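Local atomic coordinates of hydrogen peroxide-inducible genes activator (Corynebacterium glutamicum, PDB entry 6G1D), a protein that probably senses hydrogen peroxide and, as a LysR-family transcription factor, activates the genes that respond to it. Residues G96-P101 against E124-L129; V104-T109 against P131-D136; P116-I121 against A300-R305; A149-M154 against V285-S290. The protein carries 1 engineered substitution. All blocks are in the same frame, centred on the assembly; numbering follows the deposited sequence. Where two conformers were deposited one is given.

Interaction 1 (G96-P101 against E124-L129)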
loop_
_atom_site.group_PDB
_atom_site.type_symbol
_atom_site.label_atom_id
_atom_site.label_comp_id
_atom_site.label_asym_id
_atom_site.label_seq_id
_atom_site.Cartn_x
_atom_site.Cartn_y
_atom_site.Cartn_z
ATOM N N GLY B 96 -1.361 -1.783 -40.325
ATOM C CA GLY B 96 -2.801 -1.878 -40.409
ATOM C C GLY B 96 -3.595 -1.307 -39.258
ATOM O O GLY B 96 -3.081 -0.592 -38.402
ATOM N N SER B 97 -4.887 -1.585 -39.314
ATOM C CA SER B 97 -5.835 -1.177 -38.318
ATOM C C SER B 97 -6.112 -2.405 -37.483
ATOM O O SER B 97 -6.425 -3.470 -37.992
ATOM C CB SER B 97 -7.106 -0.705 -38.976
ATOM O OG SER B 97 -7.397 -1.496 -40.105
ATOM N N LEU B 98 -6.005 -2.221 -36.184
ATOM C CA LEU B 98 -6.164 -3.287 -35.224
ATOM C C LEU B 98 -5.207 -4.445 -35.427
ATOM O O LEU B 98 -5.596 -5.598 -35.438
ATOM C CB LEU B 98 -7.617 -3.713 -35.028
ATOM C CG LEU B 98 -8.440 -2.625 -34.367
ATOM C CD1 LEU B 98 -9.857 -3.084 -34.131
ATOM C CD2 LEU B 98 -7.788 -2.213 -33.072
ATOM N N THR B 99 -3.954 -4.101 -35.673
ATOM C CA THR B 99 -2.909 -5.087 -35.730
ATOM C C THR B 99 -1.911 -4.664 -34.657
ATOM O O THR B 99 -1.830 -3.469 -34.273
ATOM C CB THR B 99 -2.246 -5.136 -37.116
ATOM O OG1 THR B 99 -1.687 -3.882 -37.404
ATOM C CG2 THR B 99 -3.268 -5.389 -38.231
ATOM N N GLY B 100 -1.110 -5.613 -34.172
ATOM C CA GLY B 100 -0.125 -5.328 -33.157
ATOM C C GLY B 100 -0.721 -5.134 -31.773
ATOM O O GLY B 100 -1.911 -5.363 -31.567
ATOM N N PRO B 101 0.107 -4.724 -30.813
ATOM C CA PRO B 101 -0.308 -4.487 -29.435
ATOM C C PRO B 101 -1.403 -3.448 -29.321
ATOM O O PRO B 101 -1.399 -2.458 -30.028
ATOM C CB PRO B 101 0.965 -3.957 -28.759
ATOM C CG PRO B 101 2.075 -4.498 -29.558
ATOM C CD PRO B 101 1.564 -4.586 -30.963
ATOM N N GLU B 124 -10.863 -14.338 -33.874
ATOM C CA GLU B 124 -11.343 -14.740 -35.184
ATOM C C GLU B 124 -11.174 -13.662 -36.275
ATOM O O GLU B 124 -10.731 -13.981 -37.363
ATOM C CB GLU B 124 -12.806 -15.225 -35.087
ATOM C CG GLU B 124 -13.404 -15.762 -36.373
ATOM C CD GLU B 124 -14.726 -16.509 -36.189
ATOM O OE1 GLU B 124 -14.876 -17.540 -36.861
ATOM O OE2 GLU B 124 -15.596 -16.082 -35.391
ATOM N N GLU B 125 -11.483 -12.400 -35.980
ATOM C CA GLU B 125 -11.567 -11.350 -37.010
ATOM C C GLU B 125 -10.383 -10.390 -37.096
ATOM O O GLU B 125 -10.225 -9.698 -38.088
ATOM C CB GLU B 125 -12.843 -10.534 -36.837
ATOM C CG GLU B 125 -14.086 -11.387 -36.974
ATOM C CD GLU B 125 -15.387 -10.664 -36.707
ATOM O OE1 GLU B 125 -15.458 -9.435 -36.826
ATOM O OE2 GLU B 125 -16.378 -11.353 -36.443
ATOM N N TYR B 126 -9.612 -10.317 -36.020
ATOM C CA TYR B 126 -8.421 -9.486 -35.972
ATOM C C TYR B 126 -7.253 -10.303 -35.418
ATOM O O TYR B 126 -6.695 -9.973 -34.355
ATOM C CB TYR B 126 -8.689 -8.245 -35.123
ATOM C CG TYR B 126 -9.823 -7.417 -35.655
ATOM C CD1 TYR B 126 -9.602 -6.446 -36.628
ATOM C CD2 TYR B 126 -11.136 -7.642 -35.224
ATOM C CE1 TYR B 126 -10.647 -5.701 -37.135
ATOM C CE2 TYR B 126 -12.195 -6.898 -35.728
ATOM C CZ TYR B 126 -11.936 -5.925 -36.670
ATOM O OH TYR B 126 -12.954 -5.176 -37.183
ATOM N N PRO B 127 -6.864 -11.374 -36.134
ATOM C CA PRO B 127 -5.857 -12.316 -35.612
ATOM C C PRO B 127 -4.449 -11.755 -35.388
ATOM O O PRO B 127 -3.681 -12.356 -34.643
ATOM C CB PRO B 127 -5.807 -13.427 -36.695
ATOM C CG PRO B 127 -6.331 -12.783 -37.930
ATOM C CD PRO B 127 -7.330 -11.753 -37.490
ATOM N N ASP B 128 -4.115 -10.629 -36.025
ATOM C CA ASP B 128 -2.844 -9.948 -35.781
ATOM C C ASP B 128 -2.891 -8.947 -34.598
ATOM O O ASP B 128 -1.862 -8.371 -34.245
ATOM C CB ASP B 128 -2.364 -9.250 -37.056
ATOM C CG ASP B 128 -2.157 -10.221 -38.221
ATOM O OD1 ASP B 128 -2.839 -10.018 -39.245
ATOM O OD2 ASP B 128 -1.320 -11.155 -38.103
ATOM N N LEU B 129 -4.070 -8.725 -34.002
ATOM C CA LEU B 129 -4.186 -7.912 -32.793
ATOM C C LEU B 129 -3.618 -8.712 -31.608
ATOM O O LEU B 129 -3.879 -9.908 -31.500
ATOM C CB LEU B 129 -5.618 -7.519 -32.505
ATOM C CG LEU B 129 -5.897 -6.435 -31.467
ATOM C CD1 LEU B 129 -5.348 -5.086 -31.876
ATOM C CD2 LEU B 129 -7.405 -6.241 -31.353
HETATM O O HOH W 1 -5.512 -8.267 -37.089
#
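Leu98 and Tyr126 form the dense end of this contact, with the leucine laid over one face of the tyrosine ring. Leu98 CD1 stands 4.3 Å from the centroid of the Tyr126 ring, 18° off its normal and displaced toward the rim, a CH-pi contact. Leu98 CB comes closer still to the ring, at 3.7 Å from Tyr126 CD1. Its other methyl serves a different neighbour: Leu98 CD2 meets Leu129 CD1 at 4.0 Å, the two leucines lying side by side and pointing the same way. In Leu129, CG is anti to the backbone N (chi1 -167°), and from CG the methyl CD1 reaches 3.5 Å from Gly100 O. Ile302 of helix 293-316 packs on Tyr126 and Leu98, extending this apolar cluster. The segments belong to a beta-alpha-beta unit: 96-101 leads into the first strand, while 124-129 carries the end of the helix and a type I turn, Tyr126 to Leu129, that leads into the second strand. Gly100 pairs with Leu129 in parallel register, and Gly100 N donates to Asp128 O over 2.9 Å, from above the carbonyl plane. The positive phi of Gly100 is one that glycine readily adopts. Packing is thinner toward solvent, where the side chain of the exposed Asp128 meets that of Thr99 through carbon, CB to CB at 4.1 Å. The hydroxyl of Thr99 bonds instead to the backbone oxygen of Lys92. Nearby a water bridges the two segments, accepting from Asp128 N and donating a hydrogen bond to Leu98 O at 3.1 Å.

Interaction 2 (V104-T109 against P131-D136). With SO4 (sulfate ion), chain M.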
loop_
_atom_site.group_PDB
_atom_site.type_symbol
_atom_site.label_atom_id
_atom_site.label_comp_id
_atom_site.label_asym_id
_atom_site.label_seq_id
_atom_site.Cartn_x
_atom_site.Cartn_y
_atom_site.Cartn_z
ATOM N N VAL B 104 -5.760 -2.392 -23.387
ATOM C CA VAL B 104 -7.111 -1.944 -23.089
ATOM C C VAL B 104 -7.309 -1.984 -21.573
ATOM O O VAL B 104 -7.131 -3.010 -20.939
ATOM C CB VAL B 104 -8.134 -2.864 -23.784
ATOM C CG1 VAL B 104 -9.544 -2.396 -23.530
ATOM C CG2 VAL B 104 -7.895 -2.869 -25.298
ATOM N N GLY B 105 -7.640 -0.837 -21.002
ATOM C CA GLY B 105 -8.014 -0.738 -19.598
ATOM C C GLY B 105 -9.514 -0.983 -19.520
ATOM O O GLY B 105 -10.262 -0.502 -20.371
ATOM N N ILE B 106 -9.953 -1.748 -18.516
ATOM C CA ILE B 106 -11.387 -1.955 -18.313
ATOM C C ILE B 106 -11.707 -1.946 -16.831
ATOM O O ILE B 106 -10.987 -2.553 -16.053
ATOM C CB ILE B 106 -11.876 -3.291 -18.889
ATOM C CG1 ILE B 106 -11.351 -3.531 -20.308
ATOM C CG2 ILE B 106 -13.397 -3.356 -18.863
ATOM C CD1 ILE B 106 -11.708 -4.899 -20.904
ATOM N N ILE B 107 -12.815 -1.292 -16.478
ATOM C CA ILE B 107 -13.302 -1.273 -15.101
ATOM C C ILE B 107 -13.739 -2.682 -14.615
ATOM O O ILE B 107 -14.226 -3.502 -15.419
ATOM C CB ILE B 107 -14.427 -0.239 -14.898
ATOM C CG1 ILE B 107 -15.654 -0.544 -15.760
ATOM C CG2 ILE B 107 -13.924 1.176 -15.183
ATOM C CD1 ILE B 107 -16.841 0.325 -15.436
ATOM N N PRO B 108 -13.527 -2.983 -13.320
ATOM C CA PRO B 108 -13.724 -4.358 -12.847
ATOM C C PRO B 108 -15.151 -4.905 -12.911
ATOM O O PRO B 108 -15.318 -6.123 -12.926
ATOM C CB PRO B 108 -13.282 -4.312 -11.380
ATOM C CG PRO B 108 -12.565 -3.042 -11.184
ATOM C CD PRO B 108 -12.887 -2.122 -12.299
ATOM N N THR B 109 -16.155 -4.028 -12.913
ATOM C CA THR B 109 -17.540 -4.457 -13.029
ATOM C C THR B 109 -18.034 -4.547 -14.477
ATOM O O THR B 109 -19.221 -4.752 -14.684
ATOM C CB THR B 109 -18.506 -3.553 -12.214
ATOM O OG1 THR B 109 -18.571 -2.248 -12.793
ATOM C CG2 THR B 109 -18.070 -3.494 -10.750
ATOM N N PRO B 131 -3.927 -8.264 -27.877
ATOM C CA PRO B 131 -4.513 -7.488 -26.792
ATOM C C PRO B 131 -3.827 -7.739 -25.431
ATOM O O PRO B 131 -3.338 -8.826 -25.145
ATOM C CB PRO B 131 -5.984 -7.936 -26.798
ATOM C CG PRO B 131 -5.940 -9.315 -27.384
ATOM C CD PRO B 131 -4.704 -9.473 -28.186
ATOM N N HIS B 132 -3.754 -6.681 -24.643
ATOM C CA HIS B 132 -3.262 -6.702 -23.278
ATOM C C HIS B 132 -4.342 -5.989 -22.504
ATOM O O HIS B 132 -4.865 -4.968 -22.956
ATOM C CB HIS B 132 -1.911 -5.990 -23.197
ATOM C CG HIS B 132 -0.856 -6.677 -23.993
ATOM N ND1 HIS B 132 -0.361 -6.177 -25.176
ATOM C CD2 HIS B 132 -0.259 -7.876 -23.812
ATOM C CE1 HIS B 132 0.519 -7.025 -25.673
ATOM N NE2 HIS B 132 0.597 -8.065 -24.865
ATOM N N ILE B 133 -4.710 -6.569 -21.371
ATOM C CA ILE B 133 -5.863 -6.145 -20.623
ATOM C C ILE B 133 -5.358 -5.679 -19.279
ATOM O O ILE B 133 -4.617 -6.384 -18.625
ATOM C CB ILE B 133 -6.882 -7.299 -20.426
ATOM C CG1 ILE B 133 -7.276 -7.906 -21.781
ATOM C CG2 ILE B 133 -8.107 -6.785 -19.687
ATOM C CD1 ILE B 133 -7.925 -6.921 -22.752
ATOM N N VAL B 134 -5.750 -4.470 -18.890
ATOM C CA VAL B 134 -5.502 -3.961 -17.567
ATOM C C VAL B 134 -6.841 -3.674 -16.897
ATOM O O VAL B 134 -7.580 -2.808 -17.329
ATOM C CB VAL B 134 -4.648 -2.675 -17.625
ATOM C CG1 VAL B 134 -4.451 -2.097 -16.231
ATOM C CG2 VAL B 134 -3.292 -2.999 -18.233
ATOM N N GLU B 135 -7.148 -4.445 -15.870
ATOM C CA GLU B 135 -8.417 -4.324 -15.174
ATOM C C GLU B 135 -8.108 -3.486 -13.939
ATOM O O GLU B 135 -7.317 -3.900 -13.101
ATOM C CB GLU B 135 -8.926 -5.694 -14.752
ATOM C CG GLU B 135 -10.231 -5.639 -13.991
ATOM C CD GLU B 135 -10.699 -6.994 -13.488
ATOM O OE1 GLU B 135 -9.838 -7.792 -13.025
ATOM O OE2 GLU B 135 -11.922 -7.237 -13.510
ATOM N N ASP B 136 -8.697 -2.306 -13.834
ATOM C CA ASP B 136 -8.441 -1.432 -12.679
ATOM C C ASP B 136 -9.555 -0.411 -12.597
ATOM O O ASP B 136 -10.320 -0.231 -13.524
ATOM C CB ASP B 136 -7.060 -0.739 -12.791
ATOM C CG ASP B 136 -6.384 -0.482 -11.401
ATOM O OD1 ASP B 136 -7.070 -0.320 -10.364
ATOM O OD2 ASP B 136 -5.138 -0.427 -11.343
HETATM S S SO4 M . -16.178 -0.203 -11.277
HETATM O O1 SO4 M . -16.471 -1.174 -12.596
HETATM O O2 SO4 M . -15.334 1.262 -11.512
HETATM O O3 SO4 M . -17.719 0.035 -10.687
HETATM O O4 SO4 M . -15.277 -1.137 -10.313
HETATM O O HOH W 2 -13.503 -8.047 -11.653
#
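Two neighbouring parallel strands of a beta-alpha-beta unit, with helix 111-125 as the crossover, meet here in the mixed sheet of the LysR substrate-binding domain. Val104 pairs with Ile133, Gly105 with Val134 and Ile106 with Glu135, the short strand axes running 28° apart. Val104 N bonds to His132 O at 2.8 Å, and Val104 O receives Val134 N. Two further rungs follow, the first from Ile106 N to Val134 O. The second is longer, Asp136 N lying 3.2 Å from Ile106 O. Gly105 CA approaches Val134 O at 3.1 Å, a CA-H...O contact between the rungs. Val104, Ile106, Ile133 and Glu135 share the face turned to helix 111-125; there Ile106 CD1 touches Ile133 CG2 at 4.2 Å, and Val104 CB touches Ile133 CD1. Glu135 CG is anti to the backbone N (chi1 179°), and the chain beyond it is extended, bringing OE2 3.5 Å from Pro108 CA. A water links that oxygen to Pro108 O. The carboxylate is also held by the second subunit, OE2 by Thr239 and OE1 by the backbone N of Ser235 and Ser236. Beyond the strand end Thr109 N donates to O1 of a sulfate, probably from the crystallisation liquor, at 2.9 Å; His207 and Leu209 bind the same ion, and Arg280 bonds to the Thr109 hydroxyl. The buried Glu135 carboxylate thus has neutral donors from another chain around it, which would be expected to favour its charged form, and the bound sulfate suggests that this spot can accommodate an anion.

Interaction 3 (P116-I121 against A300-R305)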
loop_
_atom_site.group_PDB
_atom_site.type_symbol
_atom_site.label_atom_id
_atom_site.label_comp_id
_atom_site.label_asym_id
_atom_site.label_seq_id
_atom_site.Cartn_x
_atom_site.Cartn_y
_atom_site.Cartn_z
ATOM N N PRO B 116 -15.097 -12.355 -22.555
ATOM C CA PRO B 116 -15.169 -13.571 -23.382
ATOM C C PRO B 116 -15.531 -13.296 -24.827
ATOM O O PRO B 116 -14.842 -13.796 -25.716
ATOM C CB PRO B 116 -16.210 -14.445 -22.677
ATOM C CG PRO B 116 -16.114 -13.997 -21.247
ATOM C CD PRO B 116 -15.855 -12.501 -21.300
ATOM N N SER B 117 -16.558 -12.485 -25.055
ATOM C CA SER B 117 -17.009 -12.172 -26.422
ATOM C C SER B 117 -16.029 -11.266 -27.127
ATOM O O SER B 117 -15.737 -11.470 -28.310
ATOM C CB SER B 117 -18.411 -11.551 -26.463
ATOM O OG SER B 117 -19.376 -12.415 -25.926
ATOM N N MET B 118 -15.515 -10.245 -26.437
ATOM C CA MET B 118 -14.567 -9.369 -27.099
ATOM C C MET B 118 -13.360 -10.144 -27.594
ATOM O O MET B 118 -12.919 -9.930 -28.741
ATOM C CB MET B 118 -14.139 -8.230 -26.209
ATOM C CG MET B 118 -13.103 -7.307 -26.839
ATOM S SD MET B 118 -11.487 -7.504 -26.081
ATOM C CE MET B 118 -11.818 -6.417 -24.693
ATOM N N LEU B 119 -12.805 -10.989 -26.735
ATOM C CA LEU B 119 -11.610 -11.760 -27.077
ATOM C C LEU B 119 -11.851 -12.785 -28.191
ATOM O O LEU B 119 -10.976 -13.029 -28.991
ATOM C CB LEU B 119 -11.014 -12.453 -25.848
ATOM C CG LEU B 119 -10.397 -11.481 -24.813
ATOM C CD1 LEU B 119 -10.010 -12.179 -23.544
ATOM C CD2 LEU B 119 -9.173 -10.844 -25.373
ATOM N N SER B 120 -13.030 -13.375 -28.233
ATOM C CA SER B 120 -13.377 -14.343 -29.270
ATOM C C SER B 120 -13.538 -13.659 -30.648
ATOM O O SER B 120 -13.058 -14.183 -31.648
ATOM C CB SER B 120 -14.656 -15.120 -28.884
ATOM O OG SER B 120 -15.021 -15.990 -29.920
ATOM N N ILE B 121 -14.178 -12.490 -30.687
ATOM C CA ILE B 121 -14.281 -11.701 -31.908
ATOM C C ILE B 121 -12.907 -11.296 -32.443
ATOM O O ILE B 121 -12.620 -11.380 -33.640
ATOM C CB ILE B 121 -15.108 -10.423 -31.679
ATOM C CG1 ILE B 121 -16.579 -10.805 -31.506
ATOM C CG2 ILE B 121 -14.971 -9.451 -32.848
ATOM C CD1 ILE B 121 -17.438 -9.688 -30.992
ATOM N N ALA B 300 -14.353 0.088 -30.898
ATOM C CA ALA B 300 -15.660 0.372 -30.297
ATOM C C ALA B 300 -16.756 -0.518 -30.872
ATOM O O ALA B 300 -17.631 -1.000 -30.117
ATOM C CB ALA B 300 -16.047 1.824 -30.488
ATOM N N LEU B 301 -16.751 -0.717 -32.194
ATOM C CA LEU B 301 -17.747 -1.583 -32.816
ATOM C C LEU B 301 -17.674 -3.019 -32.267
ATOM O O LEU B 301 -18.715 -3.670 -32.070
ATOM C CB LEU B 301 -17.608 -1.584 -34.351
ATOM C CG LEU B 301 -17.894 -0.295 -35.128
ATOM C CD1 LEU B 301 -17.605 -0.585 -36.615
ATOM C CD2 LEU B 301 -19.340 0.193 -34.909
ATOM N N ILE B 302 -16.462 -3.511 -32.021
ATOM C CA ILE B 302 -16.243 -4.816 -31.421
ATOM C C ILE B 302 -16.854 -4.893 -30.039
ATOM O O ILE B 302 -17.533 -5.864 -29.703
ATOM C CB ILE B 302 -14.737 -5.183 -31.346
ATOM C CG1 ILE B 302 -14.154 -5.316 -32.750
ATOM C CG2 ILE B 302 -14.519 -6.486 -30.580
ATOM C CD1 ILE B 302 -12.660 -5.526 -32.795
ATOM N N LEU B 303 -16.608 -3.873 -29.235
ATOM C CA LEU B 303 -17.171 -3.813 -27.896
ATOM C C LEU B 303 -18.708 -3.734 -27.917
ATOM O O LEU B 303 -19.334 -4.334 -27.060
ATOM C CB LEU B 303 -16.567 -2.657 -27.098
ATOM C CG LEU B 303 -15.077 -2.806 -26.801
ATOM C CD1 LEU B 303 -14.533 -1.516 -26.170
ATOM C CD2 LEU B 303 -14.829 -4.003 -25.895
ATOM N N GLN B 304 -19.299 -2.996 -28.854
ATOM C CA GLN B 304 -20.751 -2.960 -28.962
ATOM C C GLN B 304 -21.329 -4.323 -29.326
ATOM O O GLN B 304 -22.396 -4.733 -28.785
ATOM C CB GLN B 304 -21.200 -1.918 -29.963
ATOM C CG GLN B 304 -20.900 -0.476 -29.494
ATOM C CD GLN B 304 -21.200 0.520 -30.591
ATOM O OE1 GLN B 304 -20.821 0.314 -31.764
ATOM N NE2 GLN B 304 -21.906 1.578 -30.236
ATOM N N ARG B 305 -20.626 -5.050 -30.209
ATOM C CA ARG B 305 -21.044 -6.402 -30.556
ATOM C C ARG B 305 -20.865 -7.356 -29.375
ATOM O O ARG B 305 -21.744 -8.166 -29.092
ATOM C CB ARG B 305 -20.304 -6.917 -31.812
ATOM C CG ARG B 305 -20.663 -6.198 -33.096
ATOM C CD ARG B 305 -19.686 -6.523 -34.223
ATOM N NE ARG B 305 -19.524 -7.973 -34.389
ATOM C CZ ARG B 305 -18.467 -8.573 -34.945
ATOM N NH1 ARG B 305 -17.427 -7.877 -35.422
ATOM N NH2 ARG B 305 -18.429 -9.900 -35.022
#
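Across one face of the Arg305 guanidinium lies Ile121, whose CD1 stands 4.0 Å above the plane and displaced toward the rim. Its other methyl reaches the same group, Ile121 CG2 coming 3.9 Å from Arg305 NH1, and the two side chains pass at a slant. The arginine chain bends at chi3 (52°), which swings NE aside from the extended path of its first carbons. NH1 also forms a salt bridge to Glu125, one helical turn beyond Ile121, so the charged tip holds the same helix that supplies its apolar neighbour. The guanidinium lies at the exposed side of the contact. Deeper in, Ile121 and Ile302 slide past each other in opposite directions, CG2 to CG2 at 3.8 Å. These contacts join helix 111-125, the crossover of a beta-alpha-beta unit, to helix 293-316, which follows the long strand 267-287 in the substrate-binding domain. The short helical axes approach to 9.0 Å at an angle of 129°, and no hydrogen bond spans them between these segments. Met118 takes the inner side: its CG is anti to the backbone N (chi1 178°) and lies 3.8 Å from Leu303 CD2. That methyl also meets Met118 CE at 4.0 Å, the two chains lying alongside one another, whereas Met118 crosses Ile302 at about a right angle, with CG 4.1 Å from Ile302 CG2. Phe299 and Ala306 pack on Met118 too.

Interaction 4 (A149-M154 against V285-S290)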
loop_
_atom_site.group_PDB
_atom_site.type_symbol
_atom_site.label_atom_id
_atom_site.label_comp_id
_atom_site.label_asym_id
_atom_site.label_seq_id
_atom_site.Cartn_x
_atom_site.Cartn_y
_atom_site.Cartn_z
ATOM N N ALA B 149 0.392 4.434 -20.587
ATOM C CA ALA B 149 0.601 3.033 -20.204
ATOM C C ALA B 149 -0.518 2.130 -20.686
ATOM O O ALA B 149 -0.330 0.931 -20.730
ATOM C CB ALA B 149 0.767 2.895 -18.690
ATOM N N ILE B 150 -1.687 2.703 -20.971
ATOM C CA ILE B 150 -2.722 2.029 -21.759
ATOM C C ILE B 150 -3.133 2.926 -22.912
ATOM O O ILE B 150 -2.934 4.140 -22.863
ATOM C CB ILE B 150 -3.952 1.617 -20.922
ATOM C CG1 ILE B 150 -4.768 2.836 -20.495
ATOM C CG2 ILE B 150 -3.528 0.800 -19.700
ATOM C CD1 ILE B 150 -5.887 2.567 -19.508
ATOM N N ASP B 151 -3.736 2.316 -23.925
ATOM C CA ASP B 151 -4.162 3.015 -25.150
ATOM C C ASP B 151 -5.601 3.520 -25.087
ATOM O O ASP B 151 -5.922 4.646 -25.522
ATOM C CB ASP B 151 -3.988 2.083 -26.360
ATOM C CG ASP B 151 -2.483 1.678 -26.590
ATOM O OD1 ASP B 151 -2.262 0.451 -26.786
ATOM O OD2 ASP B 151 -1.512 2.528 -26.687
ATOM N N VAL B 152 -6.480 2.671 -24.561
ATOM C CA VAL B 152 -7.894 3.012 -24.436
ATOM C C VAL B 152 -8.402 2.479 -23.092
ATOM O O VAL B 152 -7.815 1.559 -22.534
ATOM C CB VAL B 152 -8.754 2.432 -25.573
ATOM C CG1 VAL B 152 -8.422 3.071 -26.877
ATOM C CG2 VAL B 152 -8.611 0.930 -25.679
ATOM N N ALA B 153 -9.489 3.063 -22.598
ATOM C CA ALA B 153 -10.110 2.588 -21.381
ATOM C C ALA B 153 -11.618 2.482 -21.576
ATOM O O ALA B 153 -12.255 3.422 -22.048
ATOM C CB ALA B 153 -9.769 3.513 -20.242
ATOM N N MET B 154 -12.164 1.395 -21.113
ATOM C CA MET B 154 -13.568 1.181 -21.147
ATOM C C MET B 154 -14.127 1.454 -19.756
ATOM O O MET B 154 -13.826 0.770 -18.861
ATOM C CB MET B 154 -13.843 -0.236 -21.591
ATOM C CG MET B 154 -15.293 -0.587 -21.740
ATOM S SD MET B 154 -15.570 -2.277 -22.275
ATOM C CE MET B 154 -17.168 -2.484 -21.692
ATOM N N VAL B 285 -12.678 5.461 -23.828
ATOM C CA VAL B 285 -12.000 6.728 -23.565
ATOM C C VAL B 285 -10.565 6.612 -24.066
ATOM O O VAL B 285 -9.908 5.587 -23.825
ATOM C CB VAL B 285 -12.043 7.071 -22.046
ATOM C CG1 VAL B 285 -11.377 8.412 -21.769
ATOM C CG2 VAL B 285 -13.464 7.133 -21.559
ATOM N N TYR B 286 -10.089 7.660 -24.749
ATOM C CA TYR B 286 -8.691 7.744 -25.180
ATOM C C TYR B 286 -8.152 9.181 -25.251
ATOM O O TYR B 286 -8.913 10.135 -25.202
ATOM C CB TYR B 286 -8.539 7.066 -26.526
ATOM C CG TYR B 286 -9.252 7.747 -27.684
ATOM C CD1 TYR B 286 -10.534 7.385 -28.047
ATOM C CD2 TYR B 286 -8.611 8.700 -28.455
ATOM C CE1 TYR B 286 -11.189 7.995 -29.100
ATOM C CE2 TYR B 286 -9.231 9.290 -29.538
ATOM C CZ TYR B 286 -10.519 8.939 -29.858
ATOM O OH TYR B 286 -11.122 9.568 -30.921
ATOM N N ARG B 287 -6.832 9.321 -25.365
ATOM C CA ARG B 287 -6.179 10.654 -25.397
ATOM C C ARG B 287 -6.565 11.391 -26.668
ATOM O O ARG B 287 -6.426 10.837 -27.752
ATOM C CB ARG B 287 -4.670 10.533 -25.381
ATOM C CG ARG B 287 -4.090 9.978 -24.095
ATOM C CD ARG B 287 -2.563 9.869 -24.195
ATOM N NE ARG B 287 -2.103 8.900 -25.183
ATOM C CZ ARG B 287 -2.136 7.563 -25.047
ATOM N NH1 ARG B 287 -2.582 6.992 -23.908
ATOM N NH2 ARG B 287 -1.697 6.789 -26.043
ATOM N N SER B 288 -7.062 12.624 -26.553
ATOM C CA SER B 288 -7.485 13.386 -27.734
ATOM C C SER B 288 -6.318 13.736 -28.678
ATOM O O SER B 288 -6.533 14.023 -29.850
ATOM C CB SER B 288 -8.259 14.649 -27.310
ATOM O OG SER B 288 -7.454 15.469 -26.480
ATOM N N SER B 289 -5.087 13.673 -28.173
ATOM C CA SER B 289 -3.904 13.806 -29.011
ATOM C C SER B 289 -3.635 12.570 -29.893
ATOM O O SER B 289 -2.837 12.645 -30.796
ATOM C CB SER B 289 -2.673 14.046 -28.130
ATOM O OG SER B 289 -2.502 12.957 -27.223
ATOM N N SER B 290 -4.265 11.431 -29.614
ATOM C CA SER B 290 -4.002 10.221 -30.371
ATOM C C SER B 290 -4.367 10.396 -31.847
ATOM O O SER B 290 -5.323 11.098 -32.193
ATOM C CB SER B 290 -4.792 9.033 -29.790
ATOM O OG SER B 290 -4.589 7.845 -30.532
HETATM O O HOH W 3 -5.059 6.988 -26.172
#
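Ala153 and Val285 form an antiparallel hydrogen-bonded pair, Ala153 N giving to Val285 O at 2.8 Å and Val285 N to Ala153 O at 2.7 Å, with the short strand axes 159° apart. Both side chains leave on the same face of the sheet, where Leu145 packs against Val285, whose CB lies 3.7 Å from Ala153 O. Past this pair the direct ladder gives way to water: one molecule accepts from Arg287 N and donates to Asp151 O at 2.6 Å. The same water stands over the centre of the Arg287 guanidinium. At the edge of that group, in its plane, is Ile150 O, which takes a bond from Arg287 NH1 of 3.1 Å with an N-H...O angle of 156°. The arginine chain turns at chi3 (-66°), carrying NE round toward the 149-154 backbone, and NH1 has a second acceptor in Leu145 O, so one nitrogen grips both the end of helix 138-147 and the loop after it. Asp151 OD2 is 4.3 Å from Arg287 NH2, beyond a salt bridge, although the opposite charges may still attract; OD1 of this carboxylate accepts from Thr103 N. Tyr286 brings CB to 3.7 Å from Asp151 O and sends its ring away, to an edge-to-face stack on Phe296. Strand 152-156 lies between parallel strand 100-106 and antiparallel strand 267-287, the mixed-sheet pattern of periplasmic-binding-protein-like domains such as the LysR substrate-binding domain.

From the N terminus, strand 100-106 is the first strand of the sheet that these contacts share. Interaction 1 closes the first loop where the chain returns after helix 111-125, and interaction 2 continues the same beta-alpha-beta unit; the two cross, since their segments alternate. Interaction 3 crosses both, spanning 178 residues to pin helix 111-125 to helix 293-316, and it meets interaction 1 through Glu125 and Arg305. Interaction 4 begins after interactions 1 and 2 have closed, and lies wholly within the span of interaction 3. It joins interaction 2 through Gly105, whose backbone pairs with Val152 and Met154, while Met154 touches Leu303 of interaction 3. Together they tie the sheet to the helices beside it.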